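Local coordinates for protein sarcosine oxidase (Pyrococcus horikoshii, PDB 1Y56) that forms the beta subunit of an L-proline dehydrogenase complex, a flavoenzyme that binds FAD and FMN and probably oxidises L-proline, at residues 143-148 against 254-259; 227-232 against 302-307. All blocks are in the same frame, centred on the assembly; numbering follows the deposited sequence.

Contact 1: residues 143-148 against 254-259; sequences DGKADP and QTFHGG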
loop_
_atom_site.group_PDB
_atom_site.type_symbol
_atom_site.label_atom_id
_atom_site.label_comp_id
_atom_site.label_asym_id
_atom_site.label_seq_id
_atom_site.Cartn_x
_atom_site.Cartn_y
_atom_site.Cartn_z
ATOM N N ASP B 143 -44.101 11.816 -44.934
ATOM C CA ASP B 143 -43.242 11.329 -43.846
ATOM C C ASP B 143 -41.972 12.180 -43.831
ATOM O O ASP B 143 -41.609 12.798 -44.837
ATOM C CB ASP B 143 -42.877 9.852 -44.034
ATOM C CG ASP B 143 -44.095 8.922 -43.999
ATOM O OD1 ASP B 143 -44.048 7.877 -44.688
ATOM O OD2 ASP B 143 -45.092 9.212 -43.297
ATOM N N GLY B 144 -41.290 12.220 -42.696
ATOM C CA GLY B 144 -40.123 13.074 -42.574
ATOM C C GLY B 144 -39.176 12.662 -41.474
ATOM O O GLY B 144 -39.245 11.557 -40.952
ATOM N N LYS B 145 -38.275 13.574 -41.141
ATOM C CA LYS B 145 -37.261 13.353 -40.134
ATOM C C LYS B 145 -37.058 14.634 -39.335
ATOM O O LYS B 145 -37.314 15.719 -39.840
ATOM C CB LYS B 145 -35.964 12.879 -40.781
ATOM C CG LYS B 145 -35.658 13.542 -42.077
ATOM C CD LYS B 145 -34.309 13.133 -42.597
ATOM C CE LYS B 145 -33.775 14.213 -43.498
ATOM N NZ LYS B 145 -32.745 13.673 -44.387
ATOM N N ALA B 146 -36.642 14.488 -38.076
ATOM C CA ALA B 146 -36.420 15.606 -37.159
ATOM C C ALA B 146 -35.373 15.142 -36.159
ATOM O O ALA B 146 -35.196 13.941 -35.992
ATOM C CB ALA B 146 -37.709 15.971 -36.441
ATOM N N ASP B 147 -34.688 16.076 -35.493
ATOM C CA ASP B 147 -33.707 15.718 -34.466
ATOM C C ASP B 147 -34.386 15.518 -33.108
ATOM O O ASP B 147 -34.922 16.475 -32.530
ATOM C CB ASP B 147 -32.587 16.754 -34.361
ATOM C CG ASP B 147 -31.533 16.377 -33.322
ATOM O OD1 ASP B 147 -31.597 16.913 -32.186
ATOM O OD2 ASP B 147 -30.650 15.533 -33.633
ATOM N N PRO B 148 -34.365 14.269 -32.589
ATOM C CA PRO B 148 -35.109 13.998 -31.368
ATOM C C PRO B 148 -34.669 14.870 -30.206
ATOM O O PRO B 148 -35.506 15.237 -29.382
ATOM C CB PRO B 148 -34.818 12.520 -31.103
ATOM C CG PRO B 148 -34.519 11.979 -32.436
ATOM C CD PRO B 148 -33.706 13.048 -33.081
ATOM N N GLN B 254 -29.899 10.908 -44.316
ATOM C CA GLN B 254 -28.851 11.874 -44.010
ATOM C C GLN B 254 -29.327 12.790 -42.886
ATOM O O GLN B 254 -30.499 13.175 -42.849
ATOM C CB GLN B 254 -28.469 12.650 -45.271
ATOM C CG GLN B 254 -27.421 13.724 -45.104
ATOM C CD GLN B 254 -26.870 14.210 -46.440
ATOM O OE1 GLN B 254 -27.543 14.123 -47.473
ATOM N NE2 GLN B 254 -25.634 14.722 -46.426
ATOM N N THR B 255 -28.433 13.105 -41.950
ATOM C CA THR B 255 -28.756 14.057 -40.888
ATOM C C THR B 255 -28.683 15.494 -41.406
ATOM O O THR B 255 -28.172 15.763 -42.514
ATOM C CB THR B 255 -27.811 13.941 -39.682
ATOM O OG1 THR B 255 -26.478 14.251 -40.091
ATOM C CG2 THR B 255 -27.853 12.559 -39.085
ATOM N N PHE B 256 -29.186 16.416 -40.584
ATOM C CA PHE B 256 -29.109 17.838 -40.880
ATOM C C PHE B 256 -27.660 18.323 -40.900
ATOM O O PHE B 256 -27.312 19.185 -41.691
ATOM C CB PHE B 256 -29.981 18.634 -39.915
ATOM C CG PHE B 256 -31.441 18.231 -39.945
ATOM C CD1 PHE B 256 -32.066 17.897 -41.150
ATOM C CD2 PHE B 256 -32.197 18.195 -38.771
ATOM C CE1 PHE B 256 -33.409 17.521 -41.178
ATOM C CE2 PHE B 256 -33.542 17.822 -38.794
ATOM C CZ PHE B 256 -34.149 17.490 -39.997
ATOM N N HIS B 257 -26.809 17.732 -40.065
ATOM C CA HIS B 257 -25.365 17.986 -40.145
ATOM C C HIS B 257 -24.711 17.473 -41.458
ATOM O O HIS B 257 -23.695 18.012 -41.886
ATOM C CB HIS B 257 -24.641 17.424 -38.903
ATOM C CG HIS B 257 -23.169 17.725 -38.864
ATOM N ND1 HIS B 257 -22.655 18.865 -38.281
ATOM C CD2 HIS B 257 -22.104 17.039 -39.345
ATOM C CE1 HIS B 257 -21.338 18.868 -38.399
ATOM N NE2 HIS B 257 -20.977 17.768 -39.038
ATOM N N GLY B 258 -25.279 16.437 -42.082
ATOM C CA GLY B 258 -24.741 15.891 -43.340
ATOM C C GLY B 258 -24.267 14.450 -43.237
ATOM O O GLY B 258 -23.632 13.921 -44.157
ATOM N N GLY B 259 -24.633 13.801 -42.134
ATOM C CA GLY B 259 -24.025 12.555 -41.728
ATOM C C GLY B 259 -24.349 11.273 -42.459
ATOM O O GLY B 259 -23.456 10.505 -42.788
#

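Contact 2: residues 227-232 against 302-307; sequences AVITQP and RTWAGY. With FMN (flavin mononucleotide), chain E.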
loop_
_atom_site.group_PDB
_atom_site.type_symbol
_atom_site.label_atom_id
_atom_site.label_comp_id
_atom_site.label_asym_id
_atom_site.label_seq_id
_atom_site.Cartn_x
_atom_site.Cartn_y
_atom_site.Cartn_z
ATOM N N ALA B 227 -26.737 1.864 -34.038
ATOM C CA ALA B 227 -26.694 2.773 -35.173
ATOM C C ALA B 227 -25.268 3.116 -35.570
ATOM O O ALA B 227 -24.329 2.945 -34.788
ATOM C CB ALA B 227 -27.520 4.044 -34.901
ATOM N N VAL B 228 -25.120 3.585 -36.804
ATOM C CA VAL B 228 -23.846 4.058 -37.328
ATOM C C VAL B 228 -24.005 5.498 -37.826
ATOM O O VAL B 228 -25.107 5.937 -38.151
ATOM C CB VAL B 228 -23.333 3.118 -38.442
ATOM C CG1 VAL B 228 -24.260 3.149 -39.644
ATOM C CG2 VAL B 228 -21.907 3.449 -38.834
ATOM N N ILE B 229 -22.910 6.243 -37.847
ATOM C CA ILE B 229 -22.891 7.548 -38.497
ATOM C C ILE B 229 -21.662 7.613 -39.401
ATOM O O ILE B 229 -20.568 7.194 -39.008
ATOM C CB ILE B 229 -22.912 8.729 -37.467
ATOM C CG1 ILE B 229 -23.036 10.073 -38.172
ATOM C CG2 ILE B 229 -21.659 8.723 -36.555
ATOM C CD1 ILE B 229 -24.332 10.253 -38.853
ATOM N N THR B 230 -21.840 8.113 -40.617
ATOM C CA THR B 230 -20.703 8.289 -41.508
ATOM C C THR B 230 -20.202 9.726 -41.444
ATOM O O THR B 230 -20.748 10.555 -40.714
ATOM C CB THR B 230 -21.044 7.929 -42.958
ATOM O OG1 THR B 230 -21.581 9.076 -43.622
ATOM C CG2 THR B 230 -22.054 6.808 -43.018
ATOM N N GLN B 231 -19.149 10.010 -42.205
ATOM C CA GLN B 231 -18.641 11.368 -42.360
ATOM C C GLN B 231 -19.677 12.203 -43.103
ATOM O O GLN B 231 -20.465 11.652 -43.861
ATOM C CB GLN B 231 -17.347 11.341 -43.141
ATOM C CG GLN B 231 -17.509 10.813 -44.532
ATOM C CD GLN B 231 -16.254 10.980 -45.346
ATOM O OE1 GLN B 231 -15.555 10.003 -45.657
ATOM N NE2 GLN B 231 -15.945 12.227 -45.690
ATOM N N PRO B 232 -19.687 13.533 -42.888
ATOM C CA PRO B 232 -20.656 14.384 -43.572
ATOM C C PRO B 232 -20.421 14.467 -45.076
ATOM O O PRO B 232 -19.291 14.331 -45.547
ATOM C CB PRO B 232 -20.443 15.754 -42.932
ATOM C CG PRO B 232 -19.677 15.497 -41.690
ATOM C CD PRO B 232 -18.818 14.322 -42.001
ATOM N N ARG B 302 -18.301 6.708 -36.022
ATOM C CA ARG B 302 -18.681 6.184 -34.719
ATOM C C ARG B 302 -19.896 5.269 -34.883
ATOM O O ARG B 302 -20.615 5.323 -35.884
ATOM C CB ARG B 302 -18.989 7.339 -33.742
ATOM C CG ARG B 302 -19.690 6.940 -32.418
ATOM C CD ARG B 302 -19.877 8.128 -31.452
ATOM N NE ARG B 302 -18.656 8.357 -30.688
ATOM C CZ ARG B 302 -18.523 8.207 -29.369
ATOM N NH1 ARG B 302 -17.341 8.435 -28.806
ATOM N NH2 ARG B 302 -19.554 7.851 -28.608
ATOM N N THR B 303 -20.102 4.432 -33.873
ATOM C CA THR B 303 -21.233 3.529 -33.779
ATOM C C THR B 303 -21.756 3.658 -32.354
ATOM O O THR B 303 -20.962 3.874 -31.439
ATOM C CB THR B 303 -20.750 2.105 -34.019
ATOM O OG1 THR B 303 -20.603 1.898 -35.426
ATOM C CG2 THR B 303 -21.728 1.093 -33.490
ATOM N N TRP B 304 -23.071 3.556 -32.154
ATOM C CA TRP B 304 -23.614 3.543 -30.794
ATOM C C TRP B 304 -24.817 2.604 -30.618
ATOM O O TRP B 304 -25.243 1.950 -31.573
ATOM C CB TRP B 304 -23.943 4.960 -30.313
ATOM C CG TRP B 304 -25.105 5.568 -30.996
ATOM C CD1 TRP B 304 -26.382 5.623 -30.538
ATOM C CD2 TRP B 304 -25.100 6.214 -32.260
ATOM N NE1 TRP B 304 -27.183 6.257 -31.447
ATOM C CE2 TRP B 304 -26.418 6.634 -32.517
ATOM C CE3 TRP B 304 -24.107 6.480 -33.211
ATOM C CZ2 TRP B 304 -26.772 7.312 -33.679
ATOM C CZ3 TRP B 304 -24.458 7.141 -34.366
ATOM C CH2 TRP B 304 -25.780 7.554 -34.589
ATOM N N ALA B 305 -25.345 2.544 -29.394
ATOM C CA ALA B 305 -26.472 1.679 -29.072
ATOM C C ALA B 305 -27.534 2.384 -28.221
ATOM O O ALA B 305 -27.269 3.414 -27.590
ATOM C CB ALA B 305 -25.984 0.421 -28.362
ATOM N N GLY B 306 -28.733 1.806 -28.203
ATOM C CA GLY B 306 -29.833 2.311 -27.395
ATOM C C GLY B 306 -30.897 1.245 -27.232
ATOM O O GLY B 306 -30.847 0.183 -27.877
ATOM N N TYR B 307 -31.870 1.532 -26.376
ATOM C CA TYR B 307 -32.926 0.579 -26.079
ATOM C C TYR B 307 -34.106 0.692 -27.038
ATOM O O TYR B 307 -34.567 1.791 -27.341
ATOM C CB TYR B 307 -33.444 0.790 -24.656
ATOM C CG TYR B 307 -32.385 0.815 -23.588
ATOM C CD1 TYR B 307 -31.266 -0.017 -23.655
ATOM C CD2 TYR B 307 -32.518 1.647 -22.484
ATOM C CE1 TYR B 307 -30.297 0.005 -22.658
ATOM C CE2 TYR B 307 -31.566 1.675 -21.487
ATOM C CZ TYR B 307 -30.457 0.856 -21.578
ATOM O OH TYR B 307 -29.511 0.887 -20.578
HETATM N N1 FMN E . -21.537 10.707 -33.152
HETATM C C2 FMN E . -20.508 11.239 -33.852
HETATM O O2 FMN E . -19.330 10.938 -33.551
HETATM N N3 FMN E . -20.731 12.088 -34.874
HETATM C C4 FMN E . -21.990 12.426 -35.215
HETATM O O4 FMN E . -22.186 13.217 -36.163
HETATM C C4A FMN E . -23.073 11.890 -34.506
HETATM N N5 FMN E . -24.356 12.215 -34.824
HETATM C C5A FMN E . -25.422 11.707 -34.149
HETATM C C6 FMN E . -26.719 12.077 -34.524
HETATM C C7 FMN E . -27.831 11.573 -33.846
HETATM C C7M FMN E . -29.207 12.016 -34.298
HETATM C C8 FMN E . -27.632 10.685 -32.778
HETATM C C8M FMN E . -28.766 10.107 -32.017
HETATM C C9 FMN E . -26.337 10.317 -32.401
HETATM C C9A FMN E . -25.224 10.820 -33.083
HETATM N N10 FMN E . -23.893 10.473 -32.726
HETATM C C10 FMN E . -22.812 11.013 -33.453
HETATM C "C1'" FMN E . -23.610 9.540 -31.647
HETATM C "C2'" FMN E . -23.534 10.225 -30.309
HETATM O "O2'" FMN E . -22.151 10.229 -29.909
HETATM C "C3'" FMN E . -24.495 9.452 -29.388
HETATM O "O3'" FMN E . -25.177 10.318 -28.463
HETATM C "C4'" FMN E . -23.771 8.380 -28.639
HETATM O "O4'" FMN E . -22.713 7.953 -29.084
HETATM C "C5'" FMN E . -24.349 7.848 -27.344
HETATM O "O5'" FMN E . -23.360 7.976 -26.327
HETATM P P FMN E . -22.304 6.792 -26.045
HETATM O O1P FMN E . -23.133 5.770 -25.311
HETATM O O2P FMN E . -21.228 7.466 -25.233
HETATM O O3P FMN E . -21.815 6.303 -27.378
#

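Contact 1: residues 143-148 against 254-259
Lys145 reaches across to the backbone of Gln254, and the Phe256 ring packs beside the same lysine and the peptide that follows it. NZ of Lys145 donates to the carbonyl O of Gln254 at 2.8 Å, lying in the carbonyl plane on a lone pair, with a C=O...N angle of 144°. CE stays close to that oxygen as well, while its other neighbour is CE1 of Phe256, 4.1 Å away; the lysine chain and the ring run alongside each other, pointing opposite ways. CG of Lys145 sits between the backbone N and the carbonyl carbon (chi1 38°), and from there the chain runs out extended. The carbonyl O of Lys145 lies at the ring edge, near the ring plane, 3.6 Å from the neighbouring CZ of Phe256. CE2 of Phe256 comes within 4.0 Å of CA of Ala146 and similarly near N of Asp147. The contact joins the short, weakly bonded strand 145-146, paired antiparallel with 82-83, to the turn between strands 250-253 and 261-263 of the large mixed sheet in this FAD-dependent oxidoreductase. NZ of Lys145 has further acceptors in Asn239 O and Thr253 OG1, and its three hydrogen bonds hold the buried amine in place. An alanine at Lys145 would probably leave the Gln254 carbonyl without this donor and open a gap beside CE1 of Phe256. Within the turn, OG1 of Thr255 accepts the N-H of Gly259 at 2.8 Å, and Gln254 NE2 donates to Gly258 O at 3.1 Å from above the carbonyl plane, with Lys234 O as another acceptor. On the facing segment, Asp147 lines the FMN pocket and N-caps the helix starting at Pro148, its OD1 bonded to Glu150 N.

Contact 2: residues 227-232 against 302-307
The FMN pocket is lined here by two antiparallel strands at one end of the large mixed sheet, with Ala227, Ile229, Arg302 and Trp304 on the face toward the flavin. Ala227 and Trp304 form a hydrogen-bonded pair, Ala227 N to Trp304 O at 2.9 Å and Trp304 N to Ala227 O at 3.0 Å. Ile229 N continues the ladder, bonding to Arg302 O at 3.2 Å. The indole lies between Ala227 and the cofactor: CB of Ala227 makes a CH-pi contact over one face, 3.8 Å from the centroid of the six-membered ring, while C9 of FMN approaches the opposite face, 3.3 Å from CZ2 of Trp304. CB of Ile229 meets the indole edge in its plane, near CZ3. A chi1 of 70° places CG of Trp304 between its backbone N and carbonyl carbon, and NE1 donates to Arg46 O, which probably helps to set the turn of the ring. Arg302 passes beside the flavin, CD near N1, then bends at chi3 (-83°); its NH2 donates to O4' of FMN at 3.2 Å and lies 3.0 Å from O3P of the phosphate. The other guanidinium nitrogens bond to a chain of the partner protein PH1363, NH1 to Val477 O and NE to Gln450 OE1. On the other face, Val228 and Thr303 pack toward helix 278-291. The arginine charge would thus be expected to offset that of the phosphate while tying the cofactor to the subunit interface, and the indole offers the isoalloxazine an apolar surface.

Overall arrangement
Contacts 1 and 2 lie about 13 Å apart between centres, on the same side of the chain's centre, and their segments alternate along the chain: 143-148, 227-232, 254-259, 302-307. The turn 254-259 leads from strand 250-253 to strand 261-263, which neighbours strand 221-230, and that in turn pairs with strand 299-310, outermost in this chain. The contacts touch directly: Gly259 O meets Thr230 OG1, probably in a hydrogen bond, and His257 packs on Pro232. Both contribute to the FMN pocket, Asp147 from contact 1 and three residues from contact 2, and both also border the PH1363 protein, placing this flavin at a subunit interface.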